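Local structure of activator of Hsp90 ATPase homologue 1/2-like C-terminal domain-containing protein (Mycobacterium smegmatis, 3UID) at residues 26-29 against 30-34; 138-141 against 142-146. The protein is probably a type II toxin, a structural homologue of the hypoxia-linked Rv2035 of Mycobacterium tuberculosis, built on the SRPBCC fold of the AHA1 family. One frame throughout, in Å; residues are numbered along the deposited sequence.

Contact 1 (26-29 against 30-34); sequences TRIW and QIYAD
Trp29 lays its indole beside Gln30 and Ala33 on the last two turns of helix 25-33. With chi1 at 180° the ring sits next to its own carbonyl carbon and stands out from the helix, its CD1-NE1 side beside the methyl of Ala33, NE1 of Trp29 being 3.7 Å from CB of Ala33. The same side of the ring has the Gln30 amide at its edge: NE2 of Gln30 lies in the indole plane, 3.8 Å from CD1 of Trp29, and the two planes stand 72° apart. A bend at chi2 (-60°) brings NE2 of Gln30 round to Trp29 and to a water. CG of Gln30, for its part, lies 3.5 Å from the carbonyl oxygen of Thr26. The water joins these two residues, accepting from NE2 of Gln30 at 2.7 Å and donating to the O of Thr26, so the amide nitrogen is tethered to the preceding turn.

On the other flank of Gln30, the guanidinium of Arg27 lies obliquely against CB of Gln30 and CD1 of Ile31, NH1 of Arg27 being 3.8 Å from both; NH1 of Arg27 also hydrogen-bonds OE1 of Gln37. Beneath the side chains, the O of Trp29 receives two backbone bonds: a sound one from N of Ala33 at 3.0 Å, in the carbonyl plane, and a weak one from N of Tyr32. This is i to i+3 and i to i+4 packing on the final turns of a short helix.

Asp34 ends this helix and is the N-cap of the next, 35-42, its OD1 accepting from N of Arg36. Ile28 and Ile31 pack on Ile155 of helix 144-158, Ile31 also reaching Val41 of helix 35-42, while Trp29 and Ile28 rest on Phe115 of strand 109-118, and Tyr32 OH bonds Tyr126 OH on strand 121-129.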
ATOM      1  N   THR A  26       0.599  13.607  10.342  1.00  9.43           N
ATOM      2  CA  THR A  26      -0.318  14.363   9.484  1.00 10.89           C
ATOM      3  C   THR A  26       0.178  14.428   8.047  1.00 13.05           C
ATOM      4  O   THR A  26      -0.618  14.354   7.107  1.00 11.74           O
ATOM      5  CB  THR A  26      -0.584  15.780  10.011  1.00 10.01           C
ATOM      6  OG1 THR A  26       0.657  16.455  10.253  1.00 12.55           O
ATOM      7  CG2 THR A  26      -1.362  15.701  11.311  1.00 14.56           C
ATOM      8  N   ARG A  27       1.490  14.551   7.873  1.00  9.80           N
ATOM      9  CA  ARG A  27       2.082  14.553   6.524  1.00  8.17           C
ATOM     10  C   ARG A  27       1.941  13.205   5.802  1.00  7.15           C
ATOM     11  O   ARG A  27       1.559  13.156   4.631  1.00  8.71           O
ATOM     12  CB  ARG A  27       3.565  14.937   6.569  1.00  8.45           C
ATOM     13  CG  ARG A  27       4.261  14.726   5.199  1.00 12.38           C
ATOM     14  CD  ARG A  27       3.751  15.760   4.224  1.00 11.61           C
ATOM     15  NE  ARG A  27       4.248  15.571   2.853  1.00 16.83           N
ATOM     16  CZ  ARG A  27       3.573  14.939   1.894  1.00 17.43           C
ATOM     17  NH1 ARG A  27       2.382  14.414   2.146  1.00 12.60           N
ATOM     18  NH2 ARG A  27       4.087  14.829   0.678  1.00 10.10           N
ATOM     19  N   ILE A  28       2.271  12.111   6.487  1.00  6.01           N
ATOM     20  CA  ILE A  28       2.166  10.786   5.903  1.00  7.44           C
ATOM     21  C   ILE A  28       0.721  10.462   5.528  1.00  6.64           C
ATOM     22  O   ILE A  28       0.463   9.854   4.497  1.00  7.27           O
ATOM     23  CB  ILE A  28       2.764   9.716   6.837  1.00  6.23           C
ATOM     24  CG1 ILE A  28       4.209  10.082   7.193  1.00  8.39           C
ATOM     25  CG2 ILE A  28       2.725   8.352   6.174  1.00  9.15           C
ATOM     26  CD1 ILE A  28       5.154  10.145   5.992  1.00 10.12           C
ATOM     27  N   TRP A  29      -0.229  10.888   6.356  1.00  5.39           N
ATOM     28  CA  TRP A  29      -1.631  10.660   6.048  1.00  7.28           C
ATOM     29  C   TRP A  29      -1.975  11.185   4.650  1.00  9.50           C
ATOM     30  O   TRP A  29      -2.712  10.544   3.903  1.00  8.28           O
ATOM     31  CB  TRP A  29      -2.537  11.327   7.088  1.00 10.30           C
ATOM     32  CG  TRP A  29      -3.986  11.110   6.790  1.00  9.88           C
ATOM     33  CD1 TRP A  29      -4.830  11.959   6.123  1.00 10.67           C
ATOM     34  CD2 TRP A  29      -4.755   9.950   7.104  1.00  9.10           C
ATOM     35  NE1 TRP A  29      -6.083  11.409   6.034  1.00 10.31           N
ATOM     36  CE2 TRP A  29      -6.063  10.171   6.622  1.00  8.28           C
ATOM     37  CE3 TRP A  29      -4.472   8.751   7.764  1.00  9.48           C
ATOM     38  CZ2 TRP A  29      -7.079   9.235   6.778  1.00 10.66           C
ATOM     39  CZ3 TRP A  29      -5.485   7.819   7.908  1.00 11.45           C
ATOM     40  CH2 TRP A  29      -6.769   8.067   7.424  1.00  9.95           C
ATOM     41  N   GLN A  30      -1.440  12.351   4.311  1.00  8.67           N
ATOM     42  CA  GLN A  30      -1.754  12.998   3.039  1.00  9.63           C
ATOM     43  C   GLN A  30      -1.196  12.279   1.813  1.00  9.31           C
ATOM     44  O   GLN A  30      -1.688  12.486   0.691  1.00 10.83           O
ATOM     45  CB  GLN A  30      -1.300  14.463   3.057  1.00 11.29           C
ATOM     46  CG  GLN A  30      -2.062  15.321   4.045  1.00 11.51           C
ATOM     47  CD  GLN A  30      -3.564  15.373   3.771  1.00  9.63           C
ATOM     48  OE1 GLN A  30      -3.999  15.264   2.619  1.00 18.79           O
ATOM     49  NE2 GLN A  30      -4.350  15.529   4.819  1.00 19.43           N
ATOM     50  N   ILE A  31      -0.176  11.448   2.014  1.00  8.20           N
ATOM     51  CA  ILE A  31       0.315  10.570   0.950  1.00  9.96           C
ATOM     52  C   ILE A  31      -0.828   9.685   0.433  1.00  9.59           C
ATOM     53  O   ILE A  31      -0.960   9.459  -0.780  1.00 10.92           O
ATOM     54  CB  ILE A  31       1.476   9.670   1.439  1.00  8.38           C
ATOM     55  CG1 ILE A  31       2.712  10.500   1.844  1.00 14.55           C
ATOM     56  CG2 ILE A  31       1.837   8.609   0.385  1.00 11.49           C
ATOM     57  CD1 ILE A  31       3.457  11.096   0.681  1.00 17.05           C
ATOM     58  N   TYR A  32      -1.643   9.177   1.359  1.00  7.55           N
ATOM     59  CA  TYR A  32      -2.741   8.270   1.030  1.00  7.70           C
ATOM     60  C   TYR A  32      -4.047   8.999   0.740  1.00  6.60           C
ATOM     61  O   TYR A  32      -4.872   8.509  -0.026  1.00  9.74           O
ATOM     62  CB  TYR A  32      -2.913   7.236   2.153  1.00  8.96           C
ATOM     63  CG  TYR A  32      -1.645   6.446   2.298  1.00  6.70           C
ATOM     64  CD1 TYR A  32      -1.389   5.360   1.476  1.00  7.12           C
ATOM     65  CD2 TYR A  32      -0.662   6.835   3.204  1.00  8.55           C
ATOM     66  CE1 TYR A  32      -0.190   4.660   1.567  1.00  7.35           C
ATOM     67  CE2 TYR A  32       0.538   6.140   3.308  1.00  7.41           C
ATOM     68  CZ  TYR A  32       0.760   5.051   2.491  1.00 10.10           C
ATOM     69  OH  TYR A  32       1.947   4.368   2.581  1.00  8.87           O
ATOM     70  N   ALA A  33      -4.215  10.174   1.340  1.00  7.66           N
ATOM     71  CA  ALA A  33      -5.446  10.938   1.195  1.00  6.54           C
ATOM     72  C   ALA A  33      -5.508  11.714  -0.111  1.00  8.52           C
ATOM     73  O   ALA A  33      -6.593  12.020  -0.606  1.00 12.21           O
ATOM     74  CB  ALA A  33      -5.613  11.882   2.385  1.00  8.41           C
ATOM     75  N   ASP A  34      -4.345  12.049  -0.665  1.00  8.90           N
ATOM     76  CA  ASP A  34      -4.278  12.789  -1.930  1.00  9.38           C
ATOM     77  C   ASP A  34      -3.887  11.825  -3.037  1.00  8.62           C
ATOM     78  O   ASP A  34      -2.764  11.298  -3.035  1.00  7.66           O
ATOM     79  CB  ASP A  34      -3.234  13.898  -1.824  1.00  9.05           C
ATOM     80  CG  ASP A  34      -3.091  14.706  -3.104  1.00 13.73           C
ATOM     81  OD1 ASP A  34      -3.674  14.329  -4.149  1.00 12.11           O
ATOM     82  OD2 ASP A  34      -2.370  15.723  -3.055  1.00 13.14           O
TER
HETATM   83  O   HOH W   1      -3.110  15.676   7.255  1.00 18.66           O

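Contact 2 (138-141 against 142-146); sequences QVLD and MGVIE
Gln138 touches Met142 through its backbone: the carbonyl oxygen of Gln138 has CG of Met142 at 3.3 Å and takes a weak bond from the Met142 amide. That amide also bonds weakly to the O of Val139, and so is shared between two acceptors. Val139 adds an apolar touch further on, CG1 of Val139 meeting CB of Val144 at 3.7 Å; with chi1 at 172°, this methyl is anti to the backbone N and set forward along the chain. Leu140 takes part with side chain and carbonyl alike. Its CD2 crosses over to CD1 of Ile145 at 3.6 Å, while its carbonyl oxygen accepts from N of Gly143 at 3.2 Å, a donor sitting well above the carbonyl plane. A water donates to that same oxygen and accepts from N of Ile145 at 3.0 Å. Asp141 turns its carboxylate back, OD1 bonding NE2 of Gln137.

Gly143, with phi 96°, closes a Schellman motif at the end of helix 133-141 and is the N-cap residue of helix 144-158. The chemistry thus divides: the amide bonds and one water fix the shape of the turn, while Val139, Leu140, Val144 and Ile145 give the two helices a shared apolar side.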
ATOM      1  N   GLN A 138       1.073 -17.057  -2.958  1.00 16.71           N
ATOM      2  CA  GLN A 138       0.973 -16.650  -4.354  1.00 21.77           C
ATOM      3  C   GLN A 138       1.214 -15.147  -4.507  1.00 20.33           C
ATOM      4  O   GLN A 138       1.841 -14.706  -5.469  1.00 23.75           O
ATOM      5  CB  GLN A 138      -0.374 -17.048  -4.954  1.00 29.31           C
ATOM      6  CG  GLN A 138      -0.441 -16.821  -6.460  1.00 40.32           C
ATOM      7  CD  GLN A 138      -1.751 -17.272  -7.070  1.00 46.10           C
ATOM      8  OE1 GLN A 138      -2.416 -18.167  -6.551  1.00 48.02           O
ATOM      9  NE2 GLN A 138      -2.134 -16.646  -8.180  1.00 51.84           N
ATOM     10  N   VAL A 139       0.720 -14.367  -3.550  1.00 15.62           N
ATOM     11  CA  VAL A 139       0.923 -12.929  -3.573  1.00 15.19           C
ATOM     12  C   VAL A 139       2.386 -12.579  -3.272  1.00 18.46           C
ATOM     13  O   VAL A 139       2.945 -11.661  -3.879  1.00 17.36           O
ATOM     14  CB  VAL A 139      -0.044 -12.220  -2.600  1.00 16.74           C
ATOM     15  CG1 VAL A 139       0.290 -10.751  -2.483  1.00 16.95           C
ATOM     16  CG2 VAL A 139      -1.479 -12.419  -3.075  1.00 18.14           C
ATOM     17  N   LEU A 140       3.015 -13.320  -2.359  1.00 14.09           N
ATOM     18  CA  LEU A 140       4.447 -13.129  -2.110  1.00 13.63           C
ATOM     19  C   LEU A 140       5.245 -13.390  -3.386  1.00 19.45           C
ATOM     20  O   LEU A 140       6.210 -12.689  -3.687  1.00 17.75           O
ATOM     21  CB  LEU A 140       4.947 -14.028  -0.970  1.00 13.95           C
ATOM     22  CG  LEU A 140       4.562 -13.639   0.459  1.00 17.76           C
ATOM     23  CD1 LEU A 140       4.780 -14.813   1.414  1.00 20.60           C
ATOM     24  CD2 LEU A 140       5.313 -12.406   0.944  1.00 17.47           C
ATOM     25  N   ASP A 141       4.826 -14.388  -4.152  1.00 16.96           N
ATOM     26  CA  ASP A 141       5.558 -14.755  -5.353  1.00 22.27           C
ATOM     27  C   ASP A 141       5.410 -13.724  -6.470  1.00 20.04           C
ATOM     28  O   ASP A 141       6.250 -13.651  -7.373  1.00 29.54           O
ATOM     29  CB  ASP A 141       5.129 -16.141  -5.830  1.00 20.72           C
ATOM     30  CG  ASP A 141       5.689 -17.258  -4.961  1.00 28.33           C
ATOM     31  OD1 ASP A 141       6.574 -16.981  -4.121  1.00 33.58           O
ATOM     32  OD2 ASP A 141       5.253 -18.418  -5.128  1.00 37.18           O
ATOM     33  N   MET A 142       4.348 -12.929  -6.401  1.00 17.60           N
ATOM     34  CA  MET A 142       4.087 -11.868  -7.372  1.00 22.35           C
ATOM     35  C   MET A 142       4.943 -10.631  -7.130  1.00 19.56           C
ATOM     36  O   MET A 142       4.953  -9.703  -7.939  1.00 23.08           O
ATOM     37  CB  MET A 142       2.607 -11.471  -7.351  1.00 26.07           C
ATOM     38  CG  MET A 142       1.675 -12.505  -7.972  1.00 30.38           C
ATOM     39  SD  MET A 142      -0.047 -12.157  -7.574  1.00 58.51           S
ATOM     40  CE  MET A 142      -0.075 -10.378  -7.770  1.00 36.78           C
ATOM     41  N   GLY A 143       5.635 -10.606  -5.997  1.00 19.08           N
ATOM     42  CA  GLY A 143       6.531  -9.508  -5.682  1.00 15.74           C
ATOM     43  C   GLY A 143       5.945  -8.421  -4.803  1.00 16.30           C
ATOM     44  O   GLY A 143       6.432  -7.289  -4.832  1.00 15.18           O
ATOM     45  N   VAL A 144       4.913  -8.748  -4.025  1.00 12.91           N
ATOM     46  CA  VAL A 144       4.248  -7.758  -3.184  1.00 13.52           C
ATOM     47  C   VAL A 144       5.229  -6.956  -2.314  1.00 14.97           C
ATOM     48  O   VAL A 144       5.087  -5.740  -2.167  1.00 13.77           O
ATOM     49  CB  VAL A 144       3.142  -8.395  -2.293  1.00 15.85           C
ATOM     50  CG1 VAL A 144       3.751  -9.252  -1.195  1.00 16.90           C
ATOM     51  CG2 VAL A 144       2.265  -7.318  -1.681  1.00 24.38           C
ATOM     52  N   ILE A 145       6.231  -7.628  -1.746  1.00 12.47           N
ATOM     53  CA  ILE A 145       7.138  -6.926  -0.834  1.00  8.80           C
ATOM     54  C   ILE A 145       8.016  -5.905  -1.575  1.00  9.76           C
ATOM     55  O   ILE A 145       8.271  -4.812  -1.059  1.00 10.21           O
ATOM     56  CB  ILE A 145       8.019  -7.892  -0.009  1.00 10.00           C
ATOM     57  CG1 ILE A 145       7.148  -8.831   0.835  1.00 11.26           C
ATOM     58  CG2 ILE A 145       8.992  -7.086   0.873  1.00  8.95           C
ATOM     59  CD1 ILE A 145       7.917  -9.998   1.447  1.00  9.85           C
ATOM     60  N   GLU A 146       8.490  -6.263  -2.767  1.00  9.23           N
ATOM     61  CA  GLU A 146       9.288  -5.347  -3.587  1.00 15.91           C
ATOM     62  C   GLU A 146       8.516  -4.066  -3.879  1.00 14.54           C
ATOM     63  O   GLU A 146       9.052  -2.966  -3.775  1.00 10.96           O
ATOM     64  CB  GLU A 146       9.645  -5.994  -4.922  1.00 15.74           C
ATOM     65  CG  GLU A 146      10.547  -7.191  -4.827  1.00 27.39           C
ATOM     66  CD  GLU A 146      10.562  -7.993  -6.117  1.00 35.94           C
ATOM     67  OE1 GLU A 146      10.076  -9.147  -6.108  1.00 32.73           O
ATOM     68  OE2 GLU A 146      11.060  -7.462  -7.135  1.00 35.83           O
TER
HETATM   69  O   HOH W   2       7.020 -10.462  -2.168  1.00 10.42           O

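Contact 1 comes first along the chain, on helix 25-33, and contact 2 much later, at the junction of helices 133-141 and 144-158. Their centres are 25 Å apart, on opposite sides of the chain's centre, and their nearest atoms about 12 Å, so they do not touch. What joins them is helix 144-158: it starts in contact 2, and its far end packs on helix 25-33. Both contacts also lean on the one antiparallel sheet, contact 1 at strands 109-118 and 121-129 and contact 2 at strands 3-9, 14-21 and 88-96. This long C-terminal helix against a curved sheet is the Bet v 1-like plan of the SRPBCC superfamily.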